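Local coordinates for protein leucine aminopeptidase A1, chloroplastic (PDB 4KSI) that removes unsubstituted N-terminal amino acids, preferably leucine, from peptides as a hexameric two-magnesium aminopeptidase and regulates wound signalling with a role in insect defence, at residues L295-K300 / E524-N529; K323-G328 / L410-G415; L215-V220 / K512-Y517; N157-I162 / R201-A206. All coordinates share one frame; numbering follows the deposited sequence. Where two conformers were deposited one is given.

In the fold
Contact 4 comes first along the chain, joining helix 152-170 of the N-terminal domain to the start of the long helix 197-221. The end of that same helix enters contact 3, about 21 Å away between centres, so one helix packs against the N-terminal domain near its start and the catalytic domain near its end. Contacts 1 and 2 share the catalytic sheet, on neighbouring strands 293-302 and 406-411, with centres about 17 Å apart, and both reach the same magnesium ion. Contact 2 also touches contact 3, through Met326 and Asn324 on Val220. At the other end of the sheet the C-terminal helix of contact 1 meets contact 4 through Glu524 and Tyr205.

Contact 1. Residues L295-K300 / E524-N529; sequences LALVGK and EWVLRN. With MG (magnesium ion), chain C.
Leu295 and Leu297 of strand 293-302 pack against Trp525, Val526 and Asn529 at the C-terminal end of the chain, a buried apolar contact between the catalytic sheet and helix 519-528. Strand and helix run nearly antiparallel (173°), their axes 10.7 Å apart. The two leucines meet the six-membered part of the indole: Leu297 CD2 lies 3.7 Å from Trp525 CZ3, and Leu295 CD2 lies 3.8 Å from Trp525 CH2. Trp525 holds its indole opposite the backbone N (chi1 176°), which carries the ring out to the strand, while NE1 is taken by Glu438 of helix 433-446. The other branches spread along the helix: Leu295 CD1 sits 4.0 Å from Asn529 CB, and Leu297 CD1 is 4.3 Å from Val526 CG2. Asn529 folds back over the turn it ends. Its ND2 donates to Trp525 O at 2.8 Å from above the carbonyl plane, the backbone N of Asn529 reaches that oxygen from the opposite face, and ND2 also lies over one face of the indole, toward its rim. At the far end of the strand, well away from the helix, Lys300 extends its chain so that NZ binds magnesium at 2.3 Å. A helix laid antiparallel along an inner strand is the layered alpha/beta packing of the M17 catalytic domain, here on a strand that also carries a metal ligand.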
# COMPACT_ATOMS: atom_id res chain seq x y z
N LEU A 295 18.92 -43.14 -4.81
CA LEU A 295 18.80 -41.74 -4.43
C LEU A 295 17.75 -41.08 -5.33
O LEU A 295 17.60 -41.50 -6.50
CB LEU A 295 20.16 -41.04 -4.64
CG LEU A 295 21.39 -41.73 -4.06
CD1 LEU A 295 22.68 -41.02 -4.49
CD2 LEU A 295 21.29 -41.74 -2.51
N ALA A 296 17.06 -40.05 -4.83
CA ALA A 296 16.22 -39.22 -5.72
C ALA A 296 16.58 -37.73 -5.61
O ALA A 296 16.95 -37.28 -4.53
CB ALA A 296 14.75 -39.43 -5.43
N LEU A 297 16.54 -37.04 -6.75
CA LEU A 297 16.72 -35.58 -6.86
C LEU A 297 15.41 -35.08 -7.42
O LEU A 297 15.02 -35.45 -8.54
CB LEU A 297 17.89 -35.24 -7.83
CG LEU A 297 19.24 -35.85 -7.42
CD1 LEU A 297 20.32 -35.53 -8.46
CD2 LEU A 297 19.63 -35.28 -6.02
N VAL A 298 14.68 -34.31 -6.60
CA VAL A 298 13.36 -33.80 -6.94
C VAL A 298 13.44 -32.27 -7.13
O VAL A 298 13.99 -31.57 -6.28
CB VAL A 298 12.36 -34.18 -5.83
CG1 VAL A 298 11.02 -33.54 -6.07
CG2 VAL A 298 12.22 -35.72 -5.72
N GLY A 299 13.00 -31.76 -8.28
CA GLY A 299 13.13 -30.33 -8.56
C GLY A 299 11.75 -29.72 -8.79
O GLY A 299 10.92 -30.33 -9.48
N LYS A 300 11.49 -28.55 -8.20
CA LYS A 300 10.26 -27.85 -8.42
C LYS A 300 10.30 -27.35 -9.86
O LYS A 300 11.25 -26.69 -10.28
CB LYS A 300 10.18 -26.65 -7.47
CG LYS A 300 8.95 -25.78 -7.74
CD LYS A 300 8.94 -24.53 -6.86
CE LYS A 300 7.88 -23.56 -7.35
NZ LYS A 300 7.89 -22.34 -6.50
N GLU A 524 28.30 -33.58 -6.76
CA GLU A 524 29.24 -33.97 -5.70
C GLU A 524 28.55 -34.90 -4.70
O GLU A 524 29.16 -35.87 -4.24
CB GLU A 524 29.79 -32.77 -4.93
CG GLU A 524 30.74 -31.95 -5.72
CD GLU A 524 32.13 -32.62 -5.83
OE1 GLU A 524 32.53 -33.45 -4.98
OE2 GLU A 524 32.84 -32.32 -6.80
N TRP A 525 27.32 -34.59 -4.31
CA TRP A 525 26.62 -35.38 -3.31
C TRP A 525 26.40 -36.81 -3.80
O TRP A 525 26.63 -37.80 -3.08
CB TRP A 525 25.27 -34.68 -3.00
CG TRP A 525 24.45 -35.49 -2.05
CD1 TRP A 525 24.68 -35.69 -0.70
CD2 TRP A 525 23.27 -36.29 -2.38
NE1 TRP A 525 23.73 -36.51 -0.18
CE2 TRP A 525 22.83 -36.89 -1.14
CE3 TRP A 525 22.51 -36.50 -3.56
CZ2 TRP A 525 21.74 -37.71 -1.07
CZ3 TRP A 525 21.38 -37.30 -3.46
CH2 TRP A 525 21.02 -37.91 -2.24
N VAL A 526 25.99 -36.95 -5.06
CA VAL A 526 25.81 -38.27 -5.65
C VAL A 526 27.15 -39.02 -5.61
O VAL A 526 27.19 -40.19 -5.21
CB VAL A 526 25.26 -38.17 -7.11
CG1 VAL A 526 25.30 -39.52 -7.84
CG2 VAL A 526 23.84 -37.66 -7.07
N LEU A 527 28.24 -38.37 -6.00
CA LEU A 527 29.54 -39.06 -6.11
C LEU A 527 30.09 -39.39 -4.76
O LEU A 527 30.86 -40.31 -4.65
CB LEU A 527 30.59 -38.27 -6.91
CG LEU A 527 30.17 -37.96 -8.37
CD1 LEU A 527 31.28 -37.20 -9.08
CD2 LEU A 527 29.81 -39.22 -9.16
N ARG A 528 29.69 -38.65 -3.73
CA ARG A 528 30.12 -39.00 -2.40
C ARG A 528 29.26 -40.10 -1.76
O ARG A 528 29.63 -40.61 -0.73
CB ARG A 528 30.32 -37.75 -1.50
CG ARG A 528 31.50 -36.91 -2.00
CD ARG A 528 31.53 -35.41 -1.59
NE ARG A 528 32.52 -34.66 -2.40
CZ ARG A 528 33.84 -34.58 -2.14
NH1 ARG A 528 34.36 -35.16 -1.05
NH2 ARG A 528 34.66 -33.90 -2.96
N ASN A 529 28.11 -40.46 -2.35
CA ASN A 529 27.42 -41.72 -2.00
C ASN A 529 28.02 -42.96 -2.74
O ASN A 529 28.72 -42.95 -3.81
CB ASN A 529 25.91 -41.65 -2.30
CG ASN A 529 25.15 -40.84 -1.27
OD1 ASN A 529 24.66 -41.38 -0.26
ND2 ASN A 529 25.04 -39.53 -1.51
OXT ASN A 529 27.75 -44.07 -2.29
MG MG C . 6.25 -20.94 -7.28
O HOH W 1 5.65 -19.52 -5.34

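Contact 2. Residues K323-G328 / L410-G415; sequences KNDMGG and LATLTG. With MG (magnesium ion), chain C.
Thr412, just past the end of strand 406-411, gives its hydroxyl to Asp325, a ligand of the magnesium ion. The bond from Thr412 OG1 to Asp325 OD1 is short, 2.7 Å, and comes to the oxygen from well above the carboxylate plane (53° out of it). Asp325 splits its two oxygens between different tasks: OD2 binds magnesium at 2.0 Å, and OD1 takes the threonine. The chi1 of Thr412, 45°, sets OG1 between the backbone N and the carbonyl carbon, turned to the aspartate, and swings CG2 beside the backbone N, where it rests 3.5 Å from Asn324 O. That carbonyl already accepts from Gly327 N. Between the two backbones, water 2 ties the segments together: it accepts from Gly328 N at 2.7 Å and from Thr412 N at 3.2 Å, and donates to Asp325 O at 3.0 Å. Gly328 comes so near the strand that its CA makes a C-H...O contact with Leu410 O, 3.5 Å long; any side chain at this glycine would run into that oxygen. With a valine in place of Thr412 the hydroxyl is gone, and Asp325 OD1 would probably lose this donor, leaving the carboxylate freer to turn about CB-CG beside the metal. Thr412 also centres an inverse gamma turn, and its carbonyl lies near Lys300 NZ, another ligand of the ion. The chemistry is consistent with a second-shell role: a hydroxyl placed to orient a first-shell carboxylate, its own backbone tied to Asp325 and Gly328 through a bridging water.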
# COMPACT_ATOMS: atom_id res chain seq x y z
N LYS A 323 9.65 -17.12 -14.80
CA LYS A 323 10.20 -18.23 -15.60
C LYS A 323 11.26 -18.98 -14.76
O LYS A 323 11.63 -20.11 -15.11
CB LYS A 323 10.89 -17.70 -16.88
CG LYS A 323 12.14 -16.84 -16.60
CD LYS A 323 12.77 -16.28 -17.90
CE LYS A 323 14.04 -15.46 -17.57
NZ LYS A 323 14.54 -14.78 -18.84
N ASN A 324 11.82 -18.34 -13.70
CA ASN A 324 12.89 -19.03 -12.98
C ASN A 324 12.35 -19.88 -11.82
O ASN A 324 13.13 -20.46 -11.03
CB ASN A 324 13.94 -18.05 -12.46
CG ASN A 324 13.41 -17.19 -11.36
OD1 ASN A 324 12.34 -17.45 -10.83
ND2 ASN A 324 14.16 -16.15 -11.02
N ASP A 325 11.02 -20.00 -11.75
CA ASP A 325 10.42 -20.88 -10.76
C ASP A 325 10.56 -22.36 -11.09
O ASP A 325 10.04 -23.23 -10.38
CB ASP A 325 8.95 -20.52 -10.61
CG ASP A 325 8.51 -20.45 -9.15
OD1 ASP A 325 9.32 -20.14 -8.22
OD2 ASP A 325 7.30 -20.71 -8.94
N MET A 326 11.21 -22.65 -12.23
CA MET A 326 11.63 -24.03 -12.52
C MET A 326 13.16 -24.17 -12.25
O MET A 326 13.78 -25.13 -12.69
CB MET A 326 11.23 -24.52 -13.93
CG MET A 326 11.35 -23.48 -15.06
SD MET A 326 13.08 -22.96 -15.17
CE MET A 326 13.88 -24.44 -15.86
N GLY A 327 13.73 -23.23 -11.48
CA GLY A 327 15.16 -23.29 -11.20
C GLY A 327 15.62 -24.58 -10.49
O GLY A 327 16.73 -25.09 -10.77
N GLY A 328 14.81 -25.09 -9.54
CA GLY A 328 15.14 -26.41 -8.95
C GLY A 328 15.14 -27.55 -9.97
O GLY A 328 16.07 -28.37 -10.01
N LEU A 410 15.07 -29.63 -4.62
CA LEU A 410 15.49 -28.25 -4.79
C LEU A 410 14.26 -27.51 -5.28
O LEU A 410 13.58 -27.96 -6.24
CB LEU A 410 16.60 -28.14 -5.83
CG LEU A 410 18.03 -28.08 -5.23
CD1 LEU A 410 18.37 -29.36 -4.49
CD2 LEU A 410 19.14 -27.78 -6.26
N ALA A 411 13.96 -26.40 -4.62
CA ALA A 411 12.83 -25.60 -5.04
C ALA A 411 13.06 -24.13 -4.76
O ALA A 411 13.60 -23.78 -3.70
CB ALA A 411 11.58 -26.08 -4.33
N THR A 412 12.65 -23.30 -5.70
CA THR A 412 12.50 -21.85 -5.49
C THR A 412 11.25 -21.58 -4.63
O THR A 412 10.22 -21.21 -5.16
CB THR A 412 12.32 -21.12 -6.83
OG1 THR A 412 11.39 -21.84 -7.63
CG2 THR A 412 13.69 -21.12 -7.60
N LEU A 413 11.29 -21.87 -3.34
CA LEU A 413 10.03 -22.02 -2.64
C LEU A 413 9.53 -20.71 -2.06
O LEU A 413 8.35 -20.42 -2.17
CB LEU A 413 10.13 -23.07 -1.52
CG LEU A 413 8.79 -23.83 -1.26
CD1 LEU A 413 8.52 -24.90 -2.34
CD2 LEU A 413 8.76 -24.47 0.13
N THR A 414 10.38 -19.93 -1.40
CA THR A 414 9.82 -18.84 -0.58
C THR A 414 10.63 -17.55 -0.77
O THR A 414 11.88 -17.62 -0.93
CB THR A 414 9.75 -19.18 0.94
OG1 THR A 414 11.08 -19.30 1.48
CG2 THR A 414 8.98 -20.48 1.19
N GLY A 415 9.92 -16.40 -0.71
CA GLY A 415 10.58 -15.07 -0.55
C GLY A 415 11.24 -15.01 0.84
O GLY A 415 12.28 -14.37 1.03
MG MG C . 6.25 -20.94 -7.28
O HOH W 2 12.29 -24.36 -8.73
O HOH W 1 5.65 -19.52 -5.34

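Contact 3. Residues L215-V220 / K512-Y517; sequences LGRELV and KNATGY
Arg217 and Val220, in the last turns of helix 197-221, dock on Ala514, Thr515 and Gly516, where the small hairpin of strands 507-508 and 513-514 runs on toward the C-terminal helix. Arg217 NE donates to Thr515 O at 2.9 Å, nearly straight (166°) and in the guanidinium plane, though it meets the carbonyl from above its plane (by 62°). Water 3 doubles the link on the same edge, accepting from Arg217 NH2 at 2.8 Å and donating to Thr515 O at 2.7 Å. The chain from CG to NE is extended and runs over the peptide backbone, with Arg217 CG 3.6 Å from Gly516 N. A leucine in place of Arg217 has no N-H to offer, so Thr515 O would probably lose its direct donor and the water one of its mates. Gly516 has a positive phi, and a side chain there would press on the arginine; its CA lies 4.6 Å from that of Gly216. About one turn further along the helix, Val220 CB and Ala514 CB meet at 3.5 Å, tighter than usual. The loop has its own brace: Thr515 OG1 accepts from Tyr517 N at 3.1 Å, an ST turn, and bonds to Pro505 O. Lys512 and Asn513 form a G1 bulge opposite Ser508; the helix end is seated on the last strand of a bulged beta hairpin and the loop that follows it.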
# COMPACT_ATOMS: atom_id res chain seq x y z
N LEU A 215 23.35 -26.25 -19.33
CA LEU A 215 21.99 -26.65 -19.63
C LEU A 215 21.02 -26.05 -18.59
O LEU A 215 20.02 -25.46 -18.93
CB LEU A 215 21.87 -28.18 -19.68
CG LEU A 215 20.42 -28.66 -19.81
CD1 LEU A 215 19.86 -28.27 -21.21
CD2 LEU A 215 20.40 -30.18 -19.61
N GLY A 216 21.38 -26.13 -17.31
CA GLY A 216 20.58 -25.46 -16.31
C GLY A 216 20.35 -23.97 -16.59
O GLY A 216 19.18 -23.50 -16.54
N ARG A 217 21.42 -23.21 -16.87
CA ARG A 217 21.24 -21.80 -17.18
C ARG A 217 20.33 -21.61 -18.41
O ARG A 217 19.48 -20.72 -18.42
CB ARG A 217 22.59 -21.14 -17.47
CG ARG A 217 23.45 -20.95 -16.21
CD ARG A 217 24.78 -20.34 -16.62
NE ARG A 217 25.61 -20.26 -15.46
CZ ARG A 217 26.78 -19.62 -15.40
NH1 ARG A 217 27.25 -19.00 -16.49
NH2 ARG A 217 27.50 -19.65 -14.25
N GLU A 218 20.53 -22.42 -19.45
CA GLU A 218 19.69 -22.26 -20.64
C GLU A 218 18.20 -22.50 -20.36
O GLU A 218 17.37 -21.79 -20.89
CB GLU A 218 20.16 -23.17 -21.79
CG GLU A 218 21.49 -22.66 -22.30
CD GLU A 218 21.91 -23.43 -23.56
OE1 GLU A 218 21.78 -24.68 -23.55
OE2 GLU A 218 22.35 -22.80 -24.57
N LEU A 219 17.89 -23.55 -19.59
CA LEU A 219 16.48 -23.88 -19.25
C LEU A 219 15.84 -22.75 -18.45
O LEU A 219 14.66 -22.52 -18.57
CB LEU A 219 16.39 -25.21 -18.46
CG LEU A 219 16.83 -26.45 -19.27
CD1 LEU A 219 16.97 -27.63 -18.29
CD2 LEU A 219 15.81 -26.81 -20.39
N VAL A 220 16.59 -22.09 -17.59
CA VAL A 220 16.03 -21.06 -16.71
C VAL A 220 15.94 -19.71 -17.43
O VAL A 220 14.96 -19.02 -17.27
CB VAL A 220 16.86 -20.88 -15.43
CG1 VAL A 220 16.29 -19.73 -14.58
CG2 VAL A 220 16.83 -22.15 -14.61
N LYS A 512 21.49 -10.12 -14.59
CA LYS A 512 20.18 -10.39 -15.26
C LYS A 512 20.19 -11.75 -16.01
O LYS A 512 19.90 -11.81 -17.20
CB LYS A 512 19.80 -9.23 -16.23
CG LYS A 512 19.58 -7.91 -15.51
CD LYS A 512 19.13 -6.77 -16.42
CE LYS A 512 18.74 -5.60 -15.53
NZ LYS A 512 18.55 -4.41 -16.39
N ASN A 513 20.58 -12.83 -15.33
CA ASN A 513 20.73 -14.14 -15.99
C ASN A 513 20.63 -15.26 -14.91
O ASN A 513 20.81 -14.98 -13.70
CB ASN A 513 22.09 -14.17 -16.74
CG ASN A 513 22.00 -14.70 -18.18
OD1 ASN A 513 22.57 -15.75 -18.48
ND2 ASN A 513 21.39 -13.96 -19.10
N ALA A 514 20.42 -16.51 -15.37
CA ALA A 514 20.33 -17.69 -14.53
C ALA A 514 21.74 -18.11 -14.19
O ALA A 514 22.68 -17.78 -14.92
CB ALA A 514 19.66 -18.82 -15.28
N THR A 515 21.88 -18.81 -13.06
CA THR A 515 23.19 -19.25 -12.60
C THR A 515 23.38 -20.76 -12.81
O THR A 515 24.50 -21.19 -12.92
CB THR A 515 23.33 -18.99 -11.11
OG1 THR A 515 22.26 -19.67 -10.46
CG2 THR A 515 23.25 -17.43 -10.77
N GLY A 516 22.32 -21.56 -12.88
CA GLY A 516 22.51 -23.01 -12.91
C GLY A 516 22.94 -23.52 -11.52
O GLY A 516 23.45 -24.66 -11.38
N TYR A 517 22.69 -22.69 -10.49
CA TYR A 517 22.93 -23.09 -9.09
C TYR A 517 22.35 -24.48 -8.78
O TYR A 517 21.17 -24.80 -9.13
CB TYR A 517 22.28 -22.06 -8.13
CG TYR A 517 22.50 -22.40 -6.68
CD1 TYR A 517 21.65 -23.30 -6.01
CD2 TYR A 517 23.61 -21.88 -5.98
CE1 TYR A 517 21.86 -23.65 -4.66
CE2 TYR A 517 23.81 -22.20 -4.61
CZ TYR A 517 22.95 -23.09 -3.97
OH TYR A 517 23.21 -23.44 -2.63
O HOH W 3 26.96 -21.19 -11.93

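Contact 4. Residues N157-I162 / R201-A206; sequences NSASAI and RKIKYA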
# COMPACT_ATOMS: atom_id res chain seq x y z
N ASN A 157 42.85 -29.75 -7.79
CA ASN A 157 41.55 -29.16 -7.50
C ASN A 157 41.50 -27.69 -7.92
O ASN A 157 40.49 -27.23 -8.43
CB ASN A 157 41.14 -29.32 -6.01
CG ASN A 157 40.82 -30.78 -5.67
OD1 ASN A 157 40.56 -31.61 -6.54
ND2 ASN A 157 40.83 -31.10 -4.38
N SER A 158 42.60 -26.97 -7.77
CA SER A 158 42.63 -25.60 -8.24
C SER A 158 42.59 -25.54 -9.77
O SER A 158 41.95 -24.63 -10.35
CB SER A 158 43.85 -24.90 -7.69
OG SER A 158 43.77 -24.99 -6.30
N ALA A 159 43.23 -26.51 -10.42
CA ALA A 159 43.14 -26.58 -11.90
C ALA A 159 41.71 -26.79 -12.35
O ALA A 159 41.25 -26.11 -13.26
CB ALA A 159 44.08 -27.63 -12.52
N SER A 160 40.98 -27.72 -11.76
CA SER A 160 39.66 -27.97 -12.30
C SER A 160 38.68 -26.85 -11.95
O SER A 160 37.74 -26.61 -12.68
CB SER A 160 39.09 -29.31 -11.86
OG SER A 160 38.91 -29.31 -10.49
N ALA A 161 38.93 -26.15 -10.85
CA ALA A 161 38.11 -25.00 -10.49
C ALA A 161 38.42 -23.85 -11.45
O ALA A 161 37.50 -23.12 -11.87
CB ALA A 161 38.30 -24.60 -9.03
N ILE A 162 39.69 -23.69 -11.85
CA ILE A 162 40.00 -22.64 -12.85
C ILE A 162 39.25 -22.95 -14.16
O ILE A 162 38.62 -22.09 -14.76
CB ILE A 162 41.54 -22.51 -13.14
CG1 ILE A 162 42.26 -21.88 -11.91
CG2 ILE A 162 41.79 -21.72 -14.46
CD1 ILE A 162 43.78 -22.07 -11.91
N ARG A 201 41.86 -35.99 -15.76
CA ARG A 201 40.64 -36.62 -15.31
C ARG A 201 39.78 -35.63 -14.52
O ARG A 201 38.57 -35.58 -14.68
CB ARG A 201 41.01 -37.83 -14.45
CG ARG A 201 39.95 -38.92 -14.40
CD ARG A 201 40.57 -40.33 -14.64
NE ARG A 201 41.70 -40.56 -13.74
CZ ARG A 201 42.86 -41.14 -14.08
NH1 ARG A 201 43.08 -41.58 -15.33
NH2 ARG A 201 43.80 -41.27 -13.13
N LYS A 202 40.40 -34.85 -13.66
CA LYS A 202 39.68 -33.89 -12.87
C LYS A 202 39.16 -32.70 -13.70
O LYS A 202 38.05 -32.21 -13.49
CB LYS A 202 40.56 -33.41 -11.74
CG LYS A 202 39.76 -32.72 -10.67
CD LYS A 202 39.22 -33.74 -9.68
CE LYS A 202 38.26 -33.01 -8.74
NZ LYS A 202 37.73 -33.88 -7.63
N ILE A 203 39.92 -32.29 -14.71
CA ILE A 203 39.44 -31.24 -15.60
C ILE A 203 38.24 -31.74 -16.44
O ILE A 203 37.26 -31.02 -16.60
CB ILE A 203 40.58 -30.70 -16.51
CG1 ILE A 203 41.59 -29.92 -15.64
CG2 ILE A 203 39.98 -29.87 -17.67
CD1 ILE A 203 42.91 -29.62 -16.35
N LYS A 204 38.35 -32.95 -16.98
CA LYS A 204 37.25 -33.57 -17.70
C LYS A 204 35.96 -33.62 -16.85
O LYS A 204 34.84 -33.23 -17.29
CB LYS A 204 37.67 -34.99 -18.17
CG LYS A 204 36.73 -35.60 -19.18
CD LYS A 204 36.38 -34.59 -20.29
CE LYS A 204 37.35 -34.69 -21.48
NZ LYS A 204 37.52 -33.41 -22.25
N TYR A 205 36.13 -34.05 -15.61
CA TYR A 205 35.03 -34.05 -14.65
C TYR A 205 34.35 -32.65 -14.53
O TYR A 205 33.13 -32.53 -14.66
CB TYR A 205 35.53 -34.57 -13.28
CG TYR A 205 34.59 -34.24 -12.15
CD1 TYR A 205 33.36 -34.90 -12.02
CD2 TYR A 205 34.93 -33.26 -11.21
CE1 TYR A 205 32.52 -34.61 -10.96
CE2 TYR A 205 34.07 -32.95 -10.15
CZ TYR A 205 32.87 -33.62 -10.05
OH TYR A 205 32.02 -33.33 -9.01
N ALA A 206 35.16 -31.61 -14.36
CA ALA A 206 34.64 -30.24 -14.26
C ALA A 206 33.89 -29.90 -15.56
O ALA A 206 32.86 -29.20 -15.53
CB ALA A 206 35.79 -29.23 -14.08
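Lys202 opens the contact from helix 197-221, laying its aliphatic chain over Asn157 and Ser160 of helix 152-170. CG stands anti to the backbone N and the chain bends at the next bond (chi2 86°), which carries it along the neighbouring helix: Lys202 CG lies 3.5 Å from Ser160 OG, and Lys202 CE comes to 3.5 Å from Asn157 OD1, the two side chains crossing at a slant. The hydroxyl of Ser160 is hydrogen-bonded to a bound 2-methyl-2,4-pentanediol, probably from the crystallisation liquor. The lysine carbonyl takes part too, with Lys202 O 3.5 Å from Ser160 CB. At Ile203 the backbones are nearest, its CA 4.7 Å from that of Ser160. The side chain of Ile203 turns past the serine and touches Ala159, CD1 to CB at 4.5 Å. The two helix axes pass 8.5 Å apart and cross at -32°; the small residues Ala159, Ser160 and Ala206 at the interface are consistent with this close approach. Helix 152-170 belongs to the N-terminal, macro-like domain, and helix 197-221 is the long helix that leads from it into the catalytic domain. Tyr205 packs its ring on Val523 and Leu527 of helix 519-528, with its hydroxyl bonded to Glu524. Ala206, one turn on from Lys202, meets Ser160 as well: Ala206 CB sits 3.6 Å from Ser160 O, a carbonyl that accepts a hydrogen bond from Thr164 OG1, and 4.0 Å from Ser160 CB.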